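PDB 3PHS: cell wall surface anchor family protein from Streptococcus agalactiae, which serves as a minor subunit of the pilus, is probably anchored to the cell wall, and mediates adhesion to lung epithelial cells through an Ig-like domain. Local coordinates for residues L61-W64 against N65-I69; S197-H201 against G202-L206; R170-G174 against V175-D179. All coordinates share one frame; numbering follows the deposited sequence.

Contact 1 (L61-W64 against N65-I69); sequences LAHW and NSLTI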
# COMPACT_ATOMS: atom_id res chain seq x y z
N LEU A 61 11.57 -12.53 -11.92
CA LEU A 61 10.49 -11.72 -11.35
C LEU A 61 10.95 -11.07 -10.04
O LEU A 61 10.72 -9.86 -9.81
CB LEU A 61 9.21 -12.55 -11.16
CG LEU A 61 8.01 -11.83 -10.51
CD1 LEU A 61 7.53 -10.62 -11.32
CD2 LEU A 61 6.86 -12.82 -10.28
N ALA A 62 11.62 -11.84 -9.19
CA ALA A 62 12.15 -11.28 -7.94
C ALA A 62 13.16 -10.16 -8.21
O ALA A 62 13.19 -9.17 -7.50
CB ALA A 62 12.78 -12.38 -7.07
N HIS A 63 13.99 -10.35 -9.23
CA HIS A 63 14.95 -9.32 -9.60
C HIS A 63 14.26 -8.01 -9.94
O HIS A 63 14.65 -6.95 -9.45
CB HIS A 63 15.83 -9.75 -10.78
CG HIS A 63 16.70 -8.65 -11.27
ND1 HIS A 63 17.73 -8.12 -10.51
CD2 HIS A 63 16.67 -7.92 -12.42
CE1 HIS A 63 18.31 -7.14 -11.19
NE2 HIS A 63 17.69 -7.00 -12.35
N TRP A 64 13.26 -8.09 -10.80
CA TRP A 64 12.52 -6.91 -11.23
C TRP A 64 11.70 -6.29 -10.11
O TRP A 64 11.64 -5.08 -10.00
CB TRP A 64 11.71 -7.24 -12.50
CG TRP A 64 12.64 -7.19 -13.67
CD1 TRP A 64 13.49 -8.16 -14.09
CD2 TRP A 64 12.89 -6.05 -14.50
NE1 TRP A 64 14.25 -7.71 -15.16
CE2 TRP A 64 13.90 -6.41 -15.42
CE3 TRP A 64 12.35 -4.76 -14.55
CZ2 TRP A 64 14.37 -5.52 -16.41
CZ3 TRP A 64 12.82 -3.87 -15.54
CH2 TRP A 64 13.82 -4.27 -16.46
N ASN A 65 11.14 -7.13 -9.23
CA ASN A 65 10.37 -6.65 -8.08
C ASN A 65 11.24 -5.90 -7.06
O ASN A 65 10.72 -5.10 -6.27
CB ASN A 65 9.66 -7.80 -7.38
CG ASN A 65 8.37 -8.24 -8.08
OD1 ASN A 65 7.77 -7.48 -8.84
ND2 ASN A 65 7.93 -9.46 -7.79
N SER A 66 12.55 -6.16 -7.09
CA SER A 66 13.52 -5.54 -6.15
C SER A 66 13.95 -4.13 -6.57
O SER A 66 14.49 -3.38 -5.77
CB SER A 66 14.76 -6.45 -6.00
OG SER A 66 15.66 -6.31 -7.09
N LEU A 67 13.71 -3.79 -7.84
CA LEU A 67 14.12 -2.51 -8.40
C LEU A 67 13.19 -1.36 -8.03
O LEU A 67 11.97 -1.54 -7.98
CB LEU A 67 14.21 -2.60 -9.93
CG LEU A 67 15.10 -3.70 -10.49
CD1 LEU A 67 15.09 -3.62 -12.02
CD2 LEU A 67 16.52 -3.58 -9.93
N THR A 68 13.77 -0.19 -7.76
CA THR A 68 12.96 1.01 -7.59
C THR A 68 12.40 1.44 -8.95
O THR A 68 12.88 0.99 -10.03
CB THR A 68 13.77 2.21 -6.98
OG1 THR A 68 14.68 2.72 -7.96
CG2 THR A 68 14.53 1.79 -5.72
N ILE A 69 11.42 2.34 -8.91
CA ILE A 69 10.75 2.78 -10.12
C ILE A 69 11.71 3.36 -11.16
O ILE A 69 11.61 3.05 -12.35
CB ILE A 69 9.53 3.71 -9.84
CG1 ILE A 69 8.72 3.93 -11.12
CG2 ILE A 69 9.98 5.05 -9.22
CD1 ILE A 69 7.22 4.21 -10.85
O HOH W 1 9.54 -3.13 -9.05
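Leu-67 folds back over the indole of Trp-64, three residues earlier, and lays one methyl on its face. CD1 stands 4.2 Å from the centroid of the six-membered ring of Trp-64, 20° off the ring normal, a CH-pi contact displaced toward the rim near CE3. With Leu-67 CG beside its backbone N (chi1 -55°) and chi2 near 180°, CD1 lies over the indole and CD2 comes near CE1 of the His-63 ring. This is the C-terminal part of helix 60-65, where it gives way to the loop before helix 69-75. Asn-65 N still makes an i to i+4 bond of 2.8 Å to Leu-61 O, whereas Leu-67 N bonds to Trp-64 O, three residues back, from above the carbonyl plane. His-63 O takes two donors from the same face of its plane: the hydroxyl Ser-66 OG at 2.6 Å and the amide Ser-66 N at 3.3 Å. A water donates to both Trp-64 O and Leu-67 O, bridging the last turn and the loop. On another side of the helix the amide of Asn-65 passes the branch of Leu-61, with ND2 3.6 Å from Leu-61 CG, while its OD1 is hydrogen-bonded to the hydroxyl of Tyr-101. Tyr-101 also meets the Trp-64 ring, and Leu-72 of helix 69-75 packs against both Trp-64 and Leu-67. The imidazole of His-63 is tied through NE2 to Gln-75.

Contact 2 (S197-H201 against G202-L206); sequences SGLIH and GDYVL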
# COMPACT_ATOMS: atom_id res chain seq x y z
N SER A 197 -11.21 3.49 8.82
CA SER A 197 -11.70 2.34 8.05
C SER A 197 -11.31 2.55 6.59
O SER A 197 -10.70 3.56 6.25
CB SER A 197 -13.21 2.16 8.23
OG SER A 197 -13.87 3.33 7.81
N GLY A 198 -11.62 1.58 5.74
CA GLY A 198 -11.35 1.71 4.31
C GLY A 198 -9.87 1.57 3.99
O GLY A 198 -9.40 2.13 2.99
N LEU A 199 -9.13 0.84 4.83
CA LEU A 199 -7.72 0.52 4.54
C LEU A 199 -7.64 -0.83 3.84
O LEU A 199 -8.11 -1.84 4.37
CB LEU A 199 -6.86 0.50 5.81
CG LEU A 199 -6.70 1.88 6.49
CD1 LEU A 199 -6.28 1.72 7.95
CD2 LEU A 199 -5.72 2.78 5.75
N ILE A 200 -7.01 -0.87 2.67
CA ILE A 200 -6.87 -2.15 2.00
C ILE A 200 -6.03 -3.05 2.88
O ILE A 200 -5.03 -2.60 3.47
CB ILE A 200 -6.26 -2.01 0.59
CG1 ILE A 200 -7.16 -1.12 -0.27
CG2 ILE A 200 -6.06 -3.42 -0.04
CD1 ILE A 200 -6.58 -0.78 -1.66
N HIS A 201 -6.42 -4.31 2.99
CA HIS A 201 -5.72 -5.26 3.86
C HIS A 201 -4.22 -5.37 3.51
O HIS A 201 -3.82 -5.31 2.33
CB HIS A 201 -6.43 -6.62 3.92
CG HIS A 201 -6.41 -7.40 2.64
ND1 HIS A 201 -5.43 -8.33 2.35
CD2 HIS A 201 -7.26 -7.41 1.59
CE1 HIS A 201 -5.67 -8.86 1.17
NE2 HIS A 201 -6.78 -8.33 0.69
N GLY A 202 -3.40 -5.50 4.55
CA GLY A 202 -1.93 -5.49 4.38
C GLY A 202 -1.23 -4.83 5.55
O GLY A 202 -1.86 -4.55 6.59
N ASP A 203 0.06 -4.54 5.38
CA ASP A 203 0.89 -4.08 6.50
C ASP A 203 1.12 -2.59 6.47
O ASP A 203 1.44 -2.01 5.42
CB ASP A 203 2.22 -4.84 6.52
CG ASP A 203 2.05 -6.32 6.81
OD1 ASP A 203 0.98 -6.71 7.34
OD2 ASP A 203 3.00 -7.08 6.50
N TYR A 204 0.95 -1.96 7.63
CA TYR A 204 1.08 -0.53 7.78
C TYR A 204 1.96 -0.19 8.98
O TYR A 204 2.29 -1.06 9.78
CB TYR A 204 -0.31 0.14 7.94
CG TYR A 204 -1.20 -0.01 6.73
CD1 TYR A 204 -1.91 -1.18 6.50
CD2 TYR A 204 -1.32 1.02 5.79
CE1 TYR A 204 -2.73 -1.33 5.37
CE2 TYR A 204 -2.15 0.89 4.64
CZ TYR A 204 -2.84 -0.30 4.45
OH TYR A 204 -3.63 -0.45 3.34
N VAL A 205 2.32 1.08 9.09
CA VAL A 205 3.14 1.55 10.20
C VAL A 205 2.55 2.85 10.73
O VAL A 205 2.34 3.81 9.97
CB VAL A 205 4.62 1.75 9.79
CG1 VAL A 205 5.43 2.38 10.93
CG2 VAL A 205 5.24 0.44 9.35
N LEU A 206 2.29 2.87 12.03
CA LEU A 206 1.89 4.09 12.73
C LEU A 206 3.13 4.81 13.24
O LEU A 206 3.94 4.22 13.95
CB LEU A 206 0.97 3.74 13.90
CG LEU A 206 -0.51 3.48 13.58
CD1 LEU A 206 -1.16 2.83 14.79
CD2 LEU A 206 -1.24 4.79 13.20
O HOH W 2 -5.39 1.38 1.90
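A tight corner between two strands of the prealbumin-like domain, 193-200 and 202-210, carries the chain from one sheet to the other; the short segments run at 111° to each other. Tyr-204 closes the corner from inside. Its OH meets Ile-200 O at 2.6 Å, donating in the carbonyl plane onto a lone pair, and the carbonyl oxygen lies at the edge of the phenol ring, close to its plane. With CG beside the backbone N (chi1 -64°), the ring is directed back at the strand that precedes the turn. Leu-199 approaches obliquely, placing CD2 4.2 Å from Tyr-204 CE2. At the bend itself Gly-202 has a positive phi, in a conformation where a beta carbon would collide with His-201 O. Around the ring, Leu-160 and Ile-226 touch both Leu-199 and Tyr-204, and Arg-112 makes a cation-pi contact with the phenol. A water accepts from Ile-200 N at 2.9 Å and donates to Tyr-204 OH at 2.9 Å. The phenol oxygen thus gives one bond and receives another, and the hydroxyl of the buried Tyr-204 links both polar backbone atoms of Ile-200, its O directly and its N through the water.

Contact 3 (R170-G174 against V175-D179); sequences RVKNG and VHSQD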
# COMPACT_ATOMS: atom_id res chain seq x y z
N ARG A 170 -3.54 9.43 3.84
CA ARG A 170 -4.41 10.53 4.29
C ARG A 170 -5.82 10.05 4.60
O ARG A 170 -6.28 9.05 4.05
CB ARG A 170 -4.36 11.69 3.29
CG ARG A 170 -2.92 12.18 3.07
CD ARG A 170 -2.76 13.38 2.15
NE ARG A 170 -2.94 13.03 0.74
CZ ARG A 170 -3.94 13.47 -0.02
NH1 ARG A 170 -4.86 14.28 0.49
NH2 ARG A 170 -4.03 13.09 -1.29
N VAL A 171 -6.51 10.76 5.50
CA VAL A 171 -7.79 10.30 6.04
C VAL A 171 -8.80 11.45 6.06
O VAL A 171 -8.42 12.59 6.34
CB VAL A 171 -7.60 9.70 7.48
CG1 VAL A 171 -8.92 9.28 8.10
CG2 VAL A 171 -6.61 8.50 7.46
N LYS A 172 -10.05 11.14 5.75
CA LYS A 172 -11.17 12.10 5.73
C LYS A 172 -12.45 11.32 6.06
O LYS A 172 -12.63 10.20 5.60
CB LYS A 172 -11.25 12.74 4.33
CG LYS A 172 -12.32 13.85 4.10
CD LYS A 172 -12.29 14.27 2.62
CE LYS A 172 -13.56 14.97 2.16
NZ LYS A 172 -13.38 15.62 0.83
N ASN A 173 -13.36 11.89 6.85
CA ASN A 173 -14.59 11.16 7.25
C ASN A 173 -14.27 9.83 7.98
O ASN A 173 -15.02 8.84 7.86
CB ASN A 173 -15.52 10.90 6.04
CG ASN A 173 -16.07 12.18 5.40
OD1 ASN A 173 -16.21 12.28 4.17
ND2 ASN A 173 -16.39 13.16 6.24
N GLY A 174 -13.14 9.81 8.71
CA GLY A 174 -12.66 8.59 9.41
C GLY A 174 -12.26 7.45 8.48
O GLY A 174 -12.20 6.28 8.90
N VAL A 175 -12.00 7.79 7.23
CA VAL A 175 -11.74 6.81 6.20
C VAL A 175 -10.51 7.21 5.40
O VAL A 175 -10.27 8.39 5.17
CB VAL A 175 -12.98 6.71 5.24
CG1 VAL A 175 -12.74 5.72 4.16
CG2 VAL A 175 -14.24 6.31 6.01
N HIS A 176 -9.72 6.23 4.96
CA HIS A 176 -8.66 6.49 4.02
C HIS A 176 -9.25 7.18 2.78
O HIS A 176 -10.23 6.70 2.18
CB HIS A 176 -7.93 5.20 3.66
CG HIS A 176 -6.87 5.38 2.62
ND1 HIS A 176 -6.39 4.34 1.85
CD2 HIS A 176 -6.20 6.49 2.22
CE1 HIS A 176 -5.48 4.81 1.01
NE2 HIS A 176 -5.35 6.11 1.21
N SER A 177 -8.69 8.34 2.45
CA SER A 177 -9.24 9.18 1.38
C SER A 177 -8.15 9.69 0.45
O SER A 177 -7.00 9.91 0.87
CB SER A 177 -10.04 10.34 1.98
OG SER A 177 -10.47 11.26 0.97
N GLN A 178 -8.51 9.89 -0.81
CA GLN A 178 -7.60 10.47 -1.78
C GLN A 178 -8.02 11.88 -2.16
O GLN A 178 -7.49 12.47 -3.11
CB GLN A 178 -7.51 9.59 -3.02
CG GLN A 178 -7.12 8.17 -2.67
CD GLN A 178 -6.62 7.44 -3.87
OE1 GLN A 178 -5.42 7.43 -4.13
NE2 GLN A 178 -7.53 6.83 -4.64
N ASP A 179 -8.97 12.43 -1.40
CA ASP A 179 -9.38 13.82 -1.64
C ASP A 179 -8.28 14.81 -1.28
O ASP A 179 -7.43 14.53 -0.43
CB ASP A 179 -10.67 14.14 -0.90
CG ASP A 179 -11.86 13.42 -1.48
OD1 ASP A 179 -11.72 12.73 -2.50
OD2 ASP A 179 -12.95 13.55 -0.89
O HOH W 3 -4.21 8.97 1.11
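Lys-172 and Asp-179 meet beside a small hairpin, where NZ forms a salt bridge of 2.7 Å with OD2 of Asp-179, approaching that oxygen on its anti side. The lysine runs fully extended from a CG anti to the backbone N (chi1 -177°) and crosses the aspartate at about a right angle, with its CD resting near Asp-179 CB. Nearer the backbone, Lys-172 CB lies 3.6 Å from Ser-177 CB. Arg-170 reaches the same loop by another route: its chain bends at chi3 (-75°) and brings NH1 to the backbone oxygen of Asp-179, 2.7 Å from Asp-179 O, which lies somewhat out of the guanidinium plane. The His-176 side chain leaves on the face of Val-171, and its ring brings CD2, at the ring edge, 3.1 Å from Arg-170 O. A water joins Arg-170 N, His-176 NE2 and Ser-177 O.

These side chains are set by a two-residue beta hairpin. Asn-173 and Gly-174, both with positive phi, form the corners of a type I' turn. Lys-172 and Val-175 are a hydrogen-bonded antiparallel pair, with Lys-172 N 2.8 Å from Val-175 O; beyond them, Ser-177 N gives Arg-170 O a nearly straight bond of 3.0 Å. Ser-177 OG then accepts from Asp-179 N in an ST turn, consistent with the chain bending back toward Lys-172.

Further out, Asp-181 shares Lys-172 NZ and Ala-182 O takes a second bond from Arg-170 NH1. Each cationic end therefore has two acceptors: the ammonium is paired with two carboxylates, whose charges would probably favour its protonated form, and NH1 bonds two carbonyl oxygens.

In the fold
The three contacts show how local closure varies with place. Contact 2 is the most buried and lies nearest the centre of the chain; contacts 1 and 3 are surface contacts on opposite sides of that centre. Contact 1 mixes an aromatic face with helix-end hydrogen bonds, contact 2 rests on one phenol-to-carbonyl bond and a bridging water in largely apolar surroundings, with Arg-112 on the ring, and contact 3 relies on charge and backbone pairing. Contacts 2 and 3 share the prealbumin-like domain and touch: Ser-197 N lies 3.0 Å from Gly-174 O, and Ser-197 O 3.1 Å from His-176 N, both probable hydrogen bonds joining the hairpin to strand 193-200. Contact 1 touches neither.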